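Local coordinates for protein bacillaene synthase decarboxylase PksI (Bacillus subtilis, PDB 4Q1K) that catalyses the decarboxylation of a 3-methylglutaconyl group tethered to the synthase PksL, giving a 3-methylcrotonyl moiety during biosynthesis of the antibiotic bacillaene, at residues B[25-30]-B[35-40]; B[61-66]-B[112-117]; B[69-74]-B[213-218]; B[108-113]-B[229-234]; B[137-142]-B[206-211]. The protein carries 1 engineered substitution. All blocks are in the same frame, centred on the assembly; numbering follows the deposited sequence.

Interaction 1 of 5, residues B[25-30]-B[35-40]; sequences VELIEI and IQVKMQ
Glu26 O is gripped from the neighbouring strand by Lys38 N at 2.9 Å, through a nearly straight bond (173°) lying in the carbonyl plane. A bridging water probably donates to Glu26 O as well, 3.0 Å from it. The same water accepts from Gln36 NE2 and may also serve Glu26 OE1, although it has more acceptors near it than protons to give. The hairpin of strands 25-31 and 34-39 is thus antiparallel pairing with Glu26, Gln36 and Lys38 linked by water on one face. Glu26 N donates in turn to Lys38 O at 2.9 Å, and Ile28 and Gln36 form the next hydrogen-bonded pair, with Gln36 N to Ile28 O at 2.8 Å. Glu26 CG stands anti to the backbone N (chi1 -179°), which carries its carboxylate across the extended Lys38 chain. Glu26 OE1 remains 4.5 Å from Lys38 NZ, too far for a salt bridge, and a second water bridges them, bonded to Glu26 OE1 and weakly to Lys38 NZ. On the other face Val37 packs by one methyl against Val25 (CG1 to CG1, 3.7 Å) and by the other alongside Leu27 (CG2 to CD2, 3.6 Å). Val25, Leu27 and Val37 thus turn an apolar patch to helix 50-65, while Glu26, Gln36 and Lys38 hold water on the other face, where opposite charges probably attract each other mainly through water.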
# COMPACT_ATOMS: atom_id res chain seq x y z
N VAL B 25 2.50 33.89 -8.19
CA VAL B 25 2.07 33.16 -6.94
C VAL B 25 1.43 34.19 -6.02
O VAL B 25 1.99 35.27 -5.79
CB VAL B 25 3.19 32.37 -6.26
CG1 VAL B 25 2.84 31.91 -4.84
CG2 VAL B 25 3.70 31.21 -7.10
N GLU B 26 0.25 33.90 -5.47
CA GLU B 26 -0.38 34.83 -4.49
C GLU B 26 -0.30 34.12 -3.12
O GLU B 26 -0.71 32.91 -3.02
CB GLU B 26 -1.84 35.06 -4.87
CG GLU B 26 -2.66 36.03 -3.99
CD GLU B 26 -4.19 35.79 -4.14
OE1 GLU B 26 -4.69 34.64 -3.89
OE2 GLU B 26 -4.92 36.75 -4.49
N LEU B 27 0.22 34.79 -2.07
CA LEU B 27 0.10 34.26 -0.69
C LEU B 27 -1.03 34.95 0.01
O LEU B 27 -1.07 36.21 0.05
CB LEU B 27 1.32 34.57 0.19
CG LEU B 27 2.66 34.01 -0.14
CD1 LEU B 27 3.80 34.51 0.76
CD2 LEU B 27 2.56 32.52 -0.18
N ILE B 28 -1.90 34.17 0.63
CA ILE B 28 -2.94 34.70 1.48
C ILE B 28 -2.83 34.02 2.85
O ILE B 28 -2.88 32.81 2.94
CB ILE B 28 -4.36 34.43 0.91
CG1 ILE B 28 -4.60 35.13 -0.41
CG2 ILE B 28 -5.38 34.97 1.90
CD1 ILE B 28 -6.03 34.94 -0.92
N GLU B 29 -2.73 34.81 3.92
CA GLU B 29 -2.92 34.30 5.26
C GLU B 29 -4.43 34.17 5.45
O GLU B 29 -5.14 35.14 5.57
CB GLU B 29 -2.25 35.29 6.25
CG GLU B 29 -2.22 34.90 7.70
CD GLU B 29 -1.25 35.78 8.54
OE1 GLU B 29 -0.04 35.90 8.16
OE2 GLU B 29 -1.72 36.33 9.59
N ILE B 30 -4.92 32.95 5.43
CA ILE B 30 -6.37 32.60 5.60
C ILE B 30 -6.77 32.75 7.03
O ILE B 30 -7.86 33.22 7.32
CB ILE B 30 -6.67 31.10 5.22
CG1 ILE B 30 -6.37 30.76 3.75
CG2 ILE B 30 -8.13 30.65 5.54
CD1 ILE B 30 -6.83 31.82 2.78
N ILE B 35 -1.53 29.47 5.81
CA ILE B 35 -1.03 30.26 4.68
C ILE B 35 -1.41 29.47 3.42
O ILE B 35 -1.15 28.26 3.33
CB ILE B 35 0.51 30.48 4.81
CG1 ILE B 35 1.08 31.43 3.75
CG2 ILE B 35 1.29 29.16 4.87
CD1 ILE B 35 0.45 32.77 3.77
N GLN B 36 -2.00 30.17 2.49
CA GLN B 36 -2.36 29.62 1.17
C GLN B 36 -1.39 30.10 0.12
O GLN B 36 -1.11 31.32 0.01
CB GLN B 36 -3.82 29.93 0.84
CG GLN B 36 -4.27 29.45 -0.56
CD GLN B 36 -5.73 29.85 -0.76
OE1 GLN B 36 -6.59 29.24 -0.17
NE2 GLN B 36 -5.98 30.93 -1.44
N VAL B 37 -0.81 29.14 -0.60
CA VAL B 37 0.11 29.42 -1.74
C VAL B 37 -0.67 29.13 -3.04
O VAL B 37 -0.93 27.98 -3.34
CB VAL B 37 1.41 28.60 -1.66
CG1 VAL B 37 2.36 28.87 -2.87
CG2 VAL B 37 2.17 28.92 -0.35
N LYS B 38 -1.13 30.18 -3.74
CA LYS B 38 -1.95 29.95 -4.93
C LYS B 38 -1.10 30.21 -6.17
O LYS B 38 -0.71 31.36 -6.46
CB LYS B 38 -3.09 30.95 -4.95
CG LYS B 38 -3.94 30.75 -6.22
CD LYS B 38 -5.16 31.65 -6.13
CE LYS B 38 -6.00 31.65 -7.41
NZ LYS B 38 -7.11 32.56 -7.04
N MET B 39 -0.95 29.18 -6.99
CA MET B 39 -0.21 29.28 -8.27
C MET B 39 -1.19 29.83 -9.32
O MET B 39 -2.28 29.24 -9.54
CB MET B 39 0.19 27.85 -8.69
CG MET B 39 1.18 27.32 -7.66
SD MET B 39 1.82 25.70 -8.09
CE MET B 39 0.35 24.68 -7.71
N GLN B 40 -0.79 30.89 -10.00
CA GLN B 40 -1.65 31.56 -10.96
C GLN B 40 -0.83 32.21 -12.09
O GLN B 40 -0.98 33.41 -12.40
CB GLN B 40 -2.60 32.55 -10.28
CG GLN B 40 -1.87 33.56 -9.40
CD GLN B 40 -2.77 34.64 -8.77
OE1 GLN B 40 -2.28 35.73 -8.42
NE2 GLN B 40 -4.07 34.37 -8.65
O HOH W 1 -3.51 32.77 -2.04
O HOH W 2 -7.60 34.08 -4.14

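Interaction 2 of 5, residues B[61-66]-B[112-117]; sequences EYIRQN and CEIPVI
Ile63 meets Cys112 and Ile114 where helix 50-65 of the crotonase fold covers the turn leading into strand 116-120. This helix is the connection of a beta-alpha-beta crossover from strand 34-39 to strand 71-75. The direct apolar contact rests on one branch: Ile63 CG2, anti to the backbone N (chi1 of CG1 -67°), lies 4.1 Å from Cys112 SG and 4.2 Å from Ile114 CD1, while Val72 of the sheet also touches all three side chains. Polar links across the contact run through water. One water lies close to both Ile63 O and Glu113 OE2, but has too many acceptors nearby for both bonds to be taken as certain; a second donates to Arg64 O at 2.7 Å and reaches the same carboxylate oxygen. Glu113 OE2 also forms a salt bridge with Arg220, so it has a charged partner as well as water beside the apolar patch. Within the helix, Glu61 holds two neighbours at once. Gln65 NE2 approaches Glu61 OE2 from above the carboxylate plane, whereas Arg64 NH1 makes a salt bridge to the syn side of Glu61 OE1, 3.1 Å away and 30° out of that plane.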
# COMPACT_ATOMS: atom_id res chain seq x y z
N GLU B 61 10.23 29.88 0.85
CA GLU B 61 11.26 30.54 1.70
C GLU B 61 10.63 31.49 2.64
O GLU B 61 11.00 31.55 3.80
CB GLU B 61 12.30 31.23 0.81
CG GLU B 61 13.45 31.83 1.63
CD GLU B 61 14.27 30.78 2.40
OE1 GLU B 61 14.17 29.54 2.10
OE2 GLU B 61 14.98 31.19 3.35
N TYR B 62 9.65 32.29 2.15
CA TYR B 62 8.89 33.11 3.06
C TYR B 62 8.29 32.33 4.24
O TYR B 62 8.32 32.75 5.44
CB TYR B 62 7.76 33.81 2.33
CG TYR B 62 6.95 34.64 3.27
CD1 TYR B 62 7.41 35.91 3.63
CD2 TYR B 62 5.75 34.19 3.79
CE1 TYR B 62 6.67 36.72 4.48
CE2 TYR B 62 5.03 35.00 4.67
CZ TYR B 62 5.49 36.25 4.97
OH TYR B 62 4.78 37.07 5.81
N ILE B 63 7.68 31.21 3.91
CA ILE B 63 7.08 30.35 4.96
C ILE B 63 8.17 29.83 5.93
O ILE B 63 7.99 29.85 7.15
CB ILE B 63 6.30 29.15 4.30
CG1 ILE B 63 5.08 29.74 3.56
CG2 ILE B 63 5.91 28.07 5.38
CD1 ILE B 63 4.43 28.73 2.59
N ARG B 64 9.32 29.46 5.37
CA ARG B 64 10.46 29.06 6.18
C ARG B 64 11.00 30.18 7.07
O ARG B 64 11.52 29.92 8.15
CB ARG B 64 11.58 28.52 5.29
CG ARG B 64 12.88 28.22 6.02
CD ARG B 64 13.92 27.62 5.09
NE ARG B 64 13.60 26.25 4.72
CZ ARG B 64 13.13 25.88 3.54
NH1 ARG B 64 12.92 26.79 2.60
NH2 ARG B 64 12.87 24.60 3.29
N GLN B 65 10.87 31.43 6.62
CA GLN B 65 11.41 32.59 7.40
C GLN B 65 10.43 33.08 8.43
O GLN B 65 10.79 33.95 9.26
CB GLN B 65 11.82 33.74 6.48
CG GLN B 65 12.98 33.40 5.56
CD GLN B 65 14.19 32.87 6.35
OE1 GLN B 65 14.54 33.41 7.41
NE2 GLN B 65 14.82 31.81 5.86
N ASN B 66 9.19 32.58 8.41
CA ASN B 66 8.10 33.13 9.22
C ASN B 66 7.45 31.98 9.94
O ASN B 66 6.38 31.54 9.53
CB ASN B 66 7.13 33.96 8.37
CG ASN B 66 7.78 35.25 7.84
OD1 ASN B 66 8.38 35.30 6.73
ND2 ASN B 66 7.78 36.30 8.68
N CYS B 112 9.34 21.69 3.46
CA CYS B 112 8.58 22.54 4.39
C CYS B 112 8.49 21.92 5.77
O CYS B 112 8.10 20.71 5.92
CB CYS B 112 7.18 22.88 3.77
SG CYS B 112 6.24 24.07 4.68
N GLU B 113 8.74 22.68 6.83
CA GLU B 113 8.72 22.06 8.16
C GLU B 113 7.30 21.79 8.71
O GLU B 113 7.16 20.97 9.59
CB GLU B 113 9.51 22.87 9.18
CG GLU B 113 8.96 24.24 9.34
CD GLU B 113 9.77 25.07 10.37
OE1 GLU B 113 10.48 24.48 11.22
OE2 GLU B 113 9.67 26.29 10.33
N ILE B 114 6.30 22.47 8.15
CA ILE B 114 4.90 22.27 8.59
C ILE B 114 4.12 21.44 7.55
O ILE B 114 4.53 21.29 6.40
CB ILE B 114 4.25 23.59 8.93
CG1 ILE B 114 4.32 24.58 7.78
CG2 ILE B 114 4.86 24.10 10.24
CD1 ILE B 114 3.51 25.87 7.97
N PRO B 115 2.96 20.91 7.94
CA PRO B 115 2.16 20.11 7.01
C PRO B 115 1.70 20.96 5.83
O PRO B 115 1.32 22.15 5.99
CB PRO B 115 0.92 19.75 7.87
CG PRO B 115 1.46 19.61 9.24
CD PRO B 115 2.46 20.76 9.35
N VAL B 116 1.81 20.37 4.64
CA VAL B 116 1.34 21.06 3.43
C VAL B 116 0.16 20.19 2.86
O VAL B 116 0.27 18.95 2.79
CB VAL B 116 2.44 21.07 2.38
CG1 VAL B 116 1.98 21.70 1.07
CG2 VAL B 116 3.69 21.81 2.99
N ILE B 117 -0.92 20.87 2.48
CA ILE B 117 -2.06 20.23 1.79
C ILE B 117 -1.98 20.66 0.33
O ILE B 117 -2.09 21.86 0.02
CB ILE B 117 -3.38 20.74 2.39
CG1 ILE B 117 -3.39 20.38 3.90
CG2 ILE B 117 -4.64 20.24 1.57
CD1 ILE B 117 -4.37 21.29 4.65
O HOH W 3 7.91 26.98 8.29
O HOH W 4 11.56 27.87 9.86

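Interaction 3 of 5, residues B[69-74]-B[213-218]; sequences YKAVIL and QELAEK
The flat peptide carbonyls of Ala216 and Lys218 are both met out of plane by Lys70: its NZ stands above the plane of Ala216 C=O, 36° out of it, and is tilted 34° from that of Lys218 C=O. Here, in the crotonase fold, the residue just before strand 71-75 is tied to the type I beta turn 215-218 at the end of helix 201-215. Lys70 NZ donates to Ala216 O at 3.0 Å and to Lys218 O at 2.9 Å, so one ammonium group bridges two carbonyls of the turn. The lysine reaches them with a chain extended beyond CG, whose methylene CD passes Ala216 CB at 4.0 Å. A small apolar contact lies beside this polar one, Ala71 CB to Leu215 CD1 at 4.2 Å, and Ala71 also touches Ala212 on the same helix. The second lysine works within its own segment and beyond it: Lys218 NZ donates to Glu214 O and also to Asn180 O of the second subunit, which places this turn at the trimer interface. The turn itself is closed by Lys218 N to Leu215 O, 3.1 Å. Glu214 O is gripped twice, by Glu217 N at 3.1 Å and by Lys218 NZ at 2.9 Å, the two donors arriving from opposite faces of its carbonyl plane.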
# COMPACT_ATOMS: atom_id res chain seq x y z
N TYR B 69 3.20 29.62 11.09
CA TYR B 69 2.11 28.95 10.43
C TYR B 69 2.08 27.50 10.89
O TYR B 69 3.09 26.92 11.25
CB TYR B 69 2.17 28.97 8.91
CG TYR B 69 2.05 30.38 8.43
CD1 TYR B 69 0.85 31.09 8.60
CD2 TYR B 69 3.17 31.06 7.96
CE1 TYR B 69 0.75 32.42 8.21
CE2 TYR B 69 3.07 32.37 7.53
CZ TYR B 69 1.85 33.03 7.69
OH TYR B 69 1.73 34.34 7.28
N LYS B 70 0.88 26.94 10.91
CA LYS B 70 0.68 25.52 11.24
C LYS B 70 0.37 24.63 10.01
O LYS B 70 0.56 23.37 10.07
CB LYS B 70 -0.52 25.40 12.25
CG LYS B 70 -0.05 25.89 13.68
CD LYS B 70 -1.25 26.10 14.60
CE LYS B 70 -0.79 26.59 15.99
NZ LYS B 70 -2.06 26.55 16.79
N ALA B 71 -0.15 25.25 8.95
CA ALA B 71 -0.50 24.46 7.76
C ALA B 71 -0.36 25.35 6.56
O ALA B 71 -0.70 26.53 6.61
CB ALA B 71 -1.98 23.99 7.82
N VAL B 72 0.04 24.73 5.46
CA VAL B 72 0.12 25.40 4.21
C VAL B 72 -0.85 24.75 3.21
O VAL B 72 -0.93 23.51 3.16
CB VAL B 72 1.55 25.21 3.57
CG1 VAL B 72 1.60 25.83 2.16
CG2 VAL B 72 2.67 25.70 4.55
N ILE B 73 -1.60 25.57 2.46
CA ILE B 73 -2.43 25.04 1.36
C ILE B 73 -1.78 25.49 0.04
O ILE B 73 -1.68 26.68 -0.19
CB ILE B 73 -3.86 25.60 1.42
CG1 ILE B 73 -4.56 25.25 2.78
CG2 ILE B 73 -4.69 25.12 0.21
CD1 ILE B 73 -5.87 26.03 3.00
N LEU B 74 -1.38 24.52 -0.76
CA LEU B 74 -0.76 24.73 -2.10
C LEU B 74 -1.87 24.43 -3.12
O LEU B 74 -2.47 23.34 -3.11
CB LEU B 74 0.45 23.81 -2.35
CG LEU B 74 1.06 23.81 -3.74
CD1 LEU B 74 1.62 25.26 -3.97
CD2 LEU B 74 2.21 22.81 -3.75
N GLN B 213 -7.81 24.29 9.02
CA GLN B 213 -8.34 24.77 10.30
C GLN B 213 -8.24 23.72 11.36
O GLN B 213 -7.91 24.07 12.51
CB GLN B 213 -9.81 25.16 10.15
CG GLN B 213 -9.88 26.46 9.34
CD GLN B 213 -11.28 26.87 8.95
OE1 GLN B 213 -12.05 26.05 8.51
NE2 GLN B 213 -11.61 28.17 9.06
N GLU B 214 -8.55 22.48 11.02
CA GLU B 214 -8.36 21.37 12.00
C GLU B 214 -6.90 21.19 12.41
O GLU B 214 -6.59 21.04 13.58
CB GLU B 214 -9.04 20.08 11.51
CG GLU B 214 -10.53 20.32 11.40
CD GLU B 214 -11.25 19.17 10.65
OE1 GLU B 214 -10.59 18.15 10.41
OE2 GLU B 214 -12.41 19.27 10.23
N LEU B 215 -5.97 21.23 11.45
CA LEU B 215 -4.59 21.09 11.80
C LEU B 215 -4.15 22.23 12.72
O LEU B 215 -3.33 22.02 13.61
CB LEU B 215 -3.74 21.08 10.52
CG LEU B 215 -3.79 19.76 9.73
CD1 LEU B 215 -3.25 20.00 8.31
CD2 LEU B 215 -3.02 18.63 10.48
N ALA B 216 -4.64 23.43 12.42
CA ALA B 216 -4.29 24.61 13.24
C ALA B 216 -4.82 24.60 14.63
O ALA B 216 -4.52 25.48 15.43
CB ALA B 216 -4.66 25.95 12.51
N GLU B 217 -5.65 23.62 14.97
CA GLU B 217 -5.98 23.43 16.39
C GLU B 217 -4.86 22.85 17.25
O GLU B 217 -4.97 22.94 18.45
CB GLU B 217 -7.19 22.52 16.50
CG GLU B 217 -8.40 23.23 15.90
CD GLU B 217 -9.60 22.29 15.81
OE1 GLU B 217 -9.54 21.12 16.26
OE2 GLU B 217 -10.62 22.74 15.29
N LYS B 218 -3.79 22.30 16.63
CA LYS B 218 -2.67 21.66 17.36
C LYS B 218 -1.58 22.71 17.63
O LYS B 218 -1.54 23.70 16.91
CB LYS B 218 -1.99 20.64 16.42
CG LYS B 218 -2.77 19.30 16.40
CD LYS B 218 -4.20 19.52 15.83
CE LYS B 218 -4.91 18.25 15.37
NZ LYS B 218 -6.29 18.46 14.84

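Interaction 4 of 5, residues B[108-113]-B[229-234]; sequences LALDCE and HLVAPL
Leu110, on the short helix 108-111 of this crotonase fold, reaches with one methyl into the side of the long helix 220-252. CB leaves the backbone alongside segment 229-234, pointing neither at it nor away, and has no close partner there. CG is set anti to the backbone N (chi1 175°), a torsion that swings the isobutyl group round toward the segment; CG itself makes no close contact across to it, but CD1 does. That methyl does all the close touching: it lies 3.7 Å from Val231 CB and 3.8 Å from Val231 CG2, the leucine and valine side chains sliding past each other in opposite directions. Its other neighbour is Leu234, one helical turn further on, so CD1 nests between two residues on the same side of the helix, which is kinked near Pro233. Further along, this helix carries the active-site His249, though the contact lies away from it. Phe134 and Leu238 also touch Leu110, and beyond Leu234 lies Phe171 of the second subunit, so this buried apolar contact backs onto the trimer interface. Polar anchoring is close by, where Leu110 O accepts from Arg235. From Leu234 it is CB, 4.0 Å away, and CD2, 4.1 Å away, that meet Leu110 CD1.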
# COMPACT_ATOMS: atom_id res chain seq x y z
N LEU B 108 9.61 20.95 -2.68
CA LEU B 108 9.16 22.05 -1.84
C LEU B 108 8.31 21.63 -0.66
O LEU B 108 8.53 22.16 0.45
CB LEU B 108 8.32 23.08 -2.66
CG LEU B 108 9.13 23.89 -3.72
CD1 LEU B 108 8.15 24.61 -4.63
CD2 LEU B 108 10.07 24.88 -3.05
N ALA B 109 7.27 20.77 -0.86
CA ALA B 109 6.37 20.58 0.23
C ALA B 109 6.97 19.60 1.27
O ALA B 109 6.67 19.68 2.44
CB ALA B 109 5.05 19.99 -0.32
N LEU B 110 7.80 18.67 0.82
CA LEU B 110 8.54 17.77 1.70
C LEU B 110 9.55 18.55 2.56
O LEU B 110 9.74 18.21 3.72
CB LEU B 110 9.25 16.68 0.85
CG LEU B 110 10.17 15.76 1.73
CD1 LEU B 110 9.33 14.92 2.66
CD2 LEU B 110 10.94 14.83 0.82
N ASP B 111 10.18 19.58 1.98
CA ASP B 111 11.24 20.36 2.72
C ASP B 111 10.59 21.31 3.69
O ASP B 111 11.22 21.76 4.65
CB ASP B 111 12.11 21.15 1.74
CG ASP B 111 12.98 20.25 0.86
OD1 ASP B 111 13.19 19.09 1.25
OD2 ASP B 111 13.33 20.68 -0.25
N CYS B 112 9.34 21.69 3.46
CA CYS B 112 8.58 22.54 4.39
C CYS B 112 8.49 21.92 5.77
O CYS B 112 8.10 20.71 5.92
CB CYS B 112 7.18 22.88 3.77
SG CYS B 112 6.24 24.07 4.68
N GLU B 113 8.74 22.68 6.83
CA GLU B 113 8.72 22.06 8.16
C GLU B 113 7.30 21.79 8.71
O GLU B 113 7.16 20.97 9.59
CB GLU B 113 9.51 22.87 9.18
CG GLU B 113 8.96 24.24 9.34
CD GLU B 113 9.77 25.07 10.37
OE1 GLU B 113 10.48 24.48 11.22
OE2 GLU B 113 9.67 26.29 10.33
N HIS B 229 9.31 13.37 12.07
CA HIS B 229 9.36 11.91 12.32
C HIS B 229 8.72 11.09 11.20
O HIS B 229 9.29 10.12 10.66
CB HIS B 229 8.63 11.62 13.62
CG HIS B 229 8.48 10.17 13.93
ND1 HIS B 229 9.55 9.33 14.26
CD2 HIS B 229 7.37 9.40 14.00
CE1 HIS B 229 9.08 8.12 14.55
NE2 HIS B 229 7.76 8.14 14.41
N LEU B 230 7.54 11.54 10.79
CA LEU B 230 6.82 10.81 9.70
C LEU B 230 7.53 10.83 8.32
O LEU B 230 7.49 9.83 7.58
CB LEU B 230 5.39 11.39 9.55
CG LEU B 230 4.50 11.14 10.82
CD1 LEU B 230 3.12 11.75 10.49
CD2 LEU B 230 4.33 9.65 11.24
N VAL B 231 8.10 11.97 7.95
CA VAL B 231 8.74 12.05 6.65
C VAL B 231 10.29 11.91 6.69
O VAL B 231 10.91 12.02 5.61
CB VAL B 231 8.34 13.36 5.89
CG1 VAL B 231 6.79 13.58 5.86
CG2 VAL B 231 9.06 14.61 6.46
N ALA B 232 10.86 11.64 7.88
CA ALA B 232 12.34 11.33 8.02
C ALA B 232 12.79 10.31 6.90
O ALA B 232 13.79 10.55 6.22
CB ALA B 232 12.64 10.78 9.43
N PRO B 233 12.07 9.17 6.72
CA PRO B 233 12.53 8.19 5.72
C PRO B 233 12.46 8.73 4.30
O PRO B 233 13.32 8.36 3.49
CB PRO B 233 11.56 7.01 5.87
CG PRO B 233 10.85 7.22 7.22
CD PRO B 233 10.83 8.71 7.43
N LEU B 234 11.47 9.60 3.97
CA LEU B 234 11.42 10.20 2.64
C LEU B 234 12.58 11.16 2.50
O LEU B 234 13.20 11.19 1.41
CB LEU B 234 10.14 11.02 2.44
CG LEU B 234 8.90 10.21 2.15
CD1 LEU B 234 8.59 9.19 3.22
CD2 LEU B 234 7.79 11.22 1.99

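Interaction 5 of 5, residues B[137-142]-B[206-211]; sequences IVILSR and DYAVEL
Ile139 and Tyr207 are brought together by two different first torsions: Ile139 CG1 lies beside its backbone N (chi1 -61°), whereas Tyr207 CG stands anti to its own (chi1 174°). The first sends the long branch of the isoleucine toward the helix; the second turns the ring so that its CD2-CE2 edge faces Ile139. As a result Ile139 CD1 comes to the edge of the tyrosine ring, in its plane, 3.5 Å from Tyr207 CD2. It touches no face of the ring, so this is an ordinary van der Waals approach and not a CH-pi contact. The same methyl also rests 3.8 Å from Ala208 CB, at the point where the two backbones come nearest. One turn further along the helix, Leu211 and Ile137 reach toward each other tip to tip, with Leu211 CD2 3.6 Å from Ile137 CG2 and 3.9 Å from Ile137 CD1. No hydrogen bond crosses the contact; it is purely apolar. Strand 137-141 and the helix segment 206-211 run nearly antiparallel, at 160°, with their axes 10.0 Å apart. The strand lies in the main sheet between 116-120 and 197-199. Helix 201-215 covers that sheet, with Ala208 also touching Ile117 and Ala119, Tyr207 reaching Lys197 and Leu199 of strand 197-199, outermost in this chain's sheet, and Leu211 packing against Asn180 of the second subunit.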
# COMPACT_ATOMS: atom_id res chain seq x y z
N ILE B 137 -0.66 15.94 2.71
CA ILE B 137 -2.09 15.59 2.45
C ILE B 137 -2.42 15.96 1.03
O ILE B 137 -2.11 17.12 0.62
CB ILE B 137 -3.03 16.33 3.39
CG1 ILE B 137 -2.82 15.71 4.79
CG2 ILE B 137 -4.50 15.97 3.01
CD1 ILE B 137 -3.35 16.57 5.92
N VAL B 138 -2.91 15.02 0.24
CA VAL B 138 -3.19 15.40 -1.21
C VAL B 138 -4.69 15.33 -1.45
O VAL B 138 -5.27 14.34 -1.07
CB VAL B 138 -2.48 14.40 -2.14
CG1 VAL B 138 -2.93 14.67 -3.63
CG2 VAL B 138 -0.91 14.52 -1.95
N ILE B 139 -5.32 16.28 -2.12
CA ILE B 139 -6.77 16.13 -2.42
C ILE B 139 -6.92 16.28 -3.92
O ILE B 139 -6.36 17.21 -4.46
CB ILE B 139 -7.54 17.34 -1.78
CG1 ILE B 139 -7.34 17.36 -0.25
CG2 ILE B 139 -9.06 17.20 -2.08
CD1 ILE B 139 -7.58 18.79 0.33
N LEU B 140 -7.63 15.41 -4.61
CA LEU B 140 -7.80 15.54 -6.02
C LEU B 140 -9.23 15.99 -6.38
O LEU B 140 -10.13 15.83 -5.56
CB LEU B 140 -7.61 14.18 -6.72
CG LEU B 140 -6.31 13.41 -6.41
CD1 LEU B 140 -6.36 12.08 -7.22
CD2 LEU B 140 -5.08 14.26 -6.73
N SER B 141 -9.38 16.52 -7.61
CA SER B 141 -10.68 16.84 -8.15
C SER B 141 -11.16 15.70 -9.07
O SER B 141 -10.43 15.13 -9.90
CB SER B 141 -10.55 18.11 -9.01
OG SER B 141 -11.44 18.04 -10.14
N ARG B 142 -12.43 15.33 -8.92
CA ARG B 142 -12.94 14.24 -9.66
C ARG B 142 -12.83 14.40 -11.19
O ARG B 142 -12.62 13.40 -11.93
CB ARG B 142 -14.46 14.15 -9.25
CG ARG B 142 -15.08 12.81 -9.60
CD ARG B 142 -16.53 12.63 -9.05
NE ARG B 142 -16.68 12.68 -7.58
CZ ARG B 142 -17.86 12.89 -6.99
NH1 ARG B 142 -18.95 13.08 -7.73
NH2 ARG B 142 -17.98 12.89 -5.67
N ASP B 206 -12.37 24.45 -0.54
CA ASP B 206 -13.08 24.59 0.71
C ASP B 206 -12.73 23.47 1.70
O ASP B 206 -12.63 23.74 2.92
CB ASP B 206 -14.63 24.53 0.50
CG ASP B 206 -15.18 25.81 -0.16
OD1 ASP B 206 -14.53 26.85 -0.09
OD2 ASP B 206 -16.22 25.69 -0.81
N TYR B 207 -12.65 22.22 1.19
CA TYR B 207 -12.31 21.11 2.04
C TYR B 207 -10.86 21.31 2.59
O TYR B 207 -10.62 21.06 3.76
CB TYR B 207 -12.39 19.82 1.23
CG TYR B 207 -11.94 18.60 1.94
CD1 TYR B 207 -12.84 17.86 2.76
CD2 TYR B 207 -10.66 18.16 1.83
CE1 TYR B 207 -12.43 16.67 3.43
CE2 TYR B 207 -10.24 17.04 2.52
CZ TYR B 207 -11.13 16.29 3.27
OH TYR B 207 -10.62 15.18 3.86
N ALA B 208 -9.93 21.70 1.72
CA ALA B 208 -8.51 21.99 2.17
C ALA B 208 -8.50 23.02 3.30
O ALA B 208 -7.73 22.85 4.27
CB ALA B 208 -7.67 22.48 1.00
N VAL B 209 -9.29 24.08 3.17
CA VAL B 209 -9.32 25.11 4.26
C VAL B 209 -9.81 24.49 5.55
O VAL B 209 -9.30 24.75 6.65
CB VAL B 209 -10.21 26.30 3.84
CG1 VAL B 209 -10.49 27.20 5.06
CG2 VAL B 209 -9.57 27.00 2.65
N GLU B 210 -10.89 23.70 5.46
CA GLU B 210 -11.40 23.10 6.72
C GLU B 210 -10.36 22.16 7.33
O GLU B 210 -10.20 22.08 8.58
CB GLU B 210 -12.72 22.33 6.46
CG GLU B 210 -13.84 23.31 6.11
CD GLU B 210 -15.09 22.66 5.53
OE1 GLU B 210 -14.99 21.49 5.13
OE2 GLU B 210 -16.15 23.31 5.46
N LEU B 211 -9.65 21.40 6.49
CA LEU B 211 -8.69 20.48 7.06
C LEU B 211 -7.53 21.35 7.70
O LEU B 211 -6.98 21.01 8.73
CB LEU B 211 -8.18 19.61 5.93
CG LEU B 211 -7.11 18.59 6.17
CD1 LEU B 211 -7.50 17.64 7.31
CD2 LEU B 211 -6.91 17.83 4.85

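Four of the five contacts, interactions 1, 2, 3 and 5, reach the same mixed sheet, in which strands 25-31, 34-39, 71-75, 116-120 and 137-141 lie side by side in chain order. Interaction 1 forms the edge hairpin and closes before all the others open. Interactions 2 and 3, with centres about 11 Å apart, have segments that alternate along the chain. Interaction 5 is nested inside the loop that interaction 3 closes, and both use helix 201-215. Interaction 4 shares Cys112 and Glu113 with interaction 2 and joins helix 108-111 to helix 220-252. Helices thus cover the sheet, while interactions 2, 3, 4 and 5 adjoin the second subunit of the homotrimer.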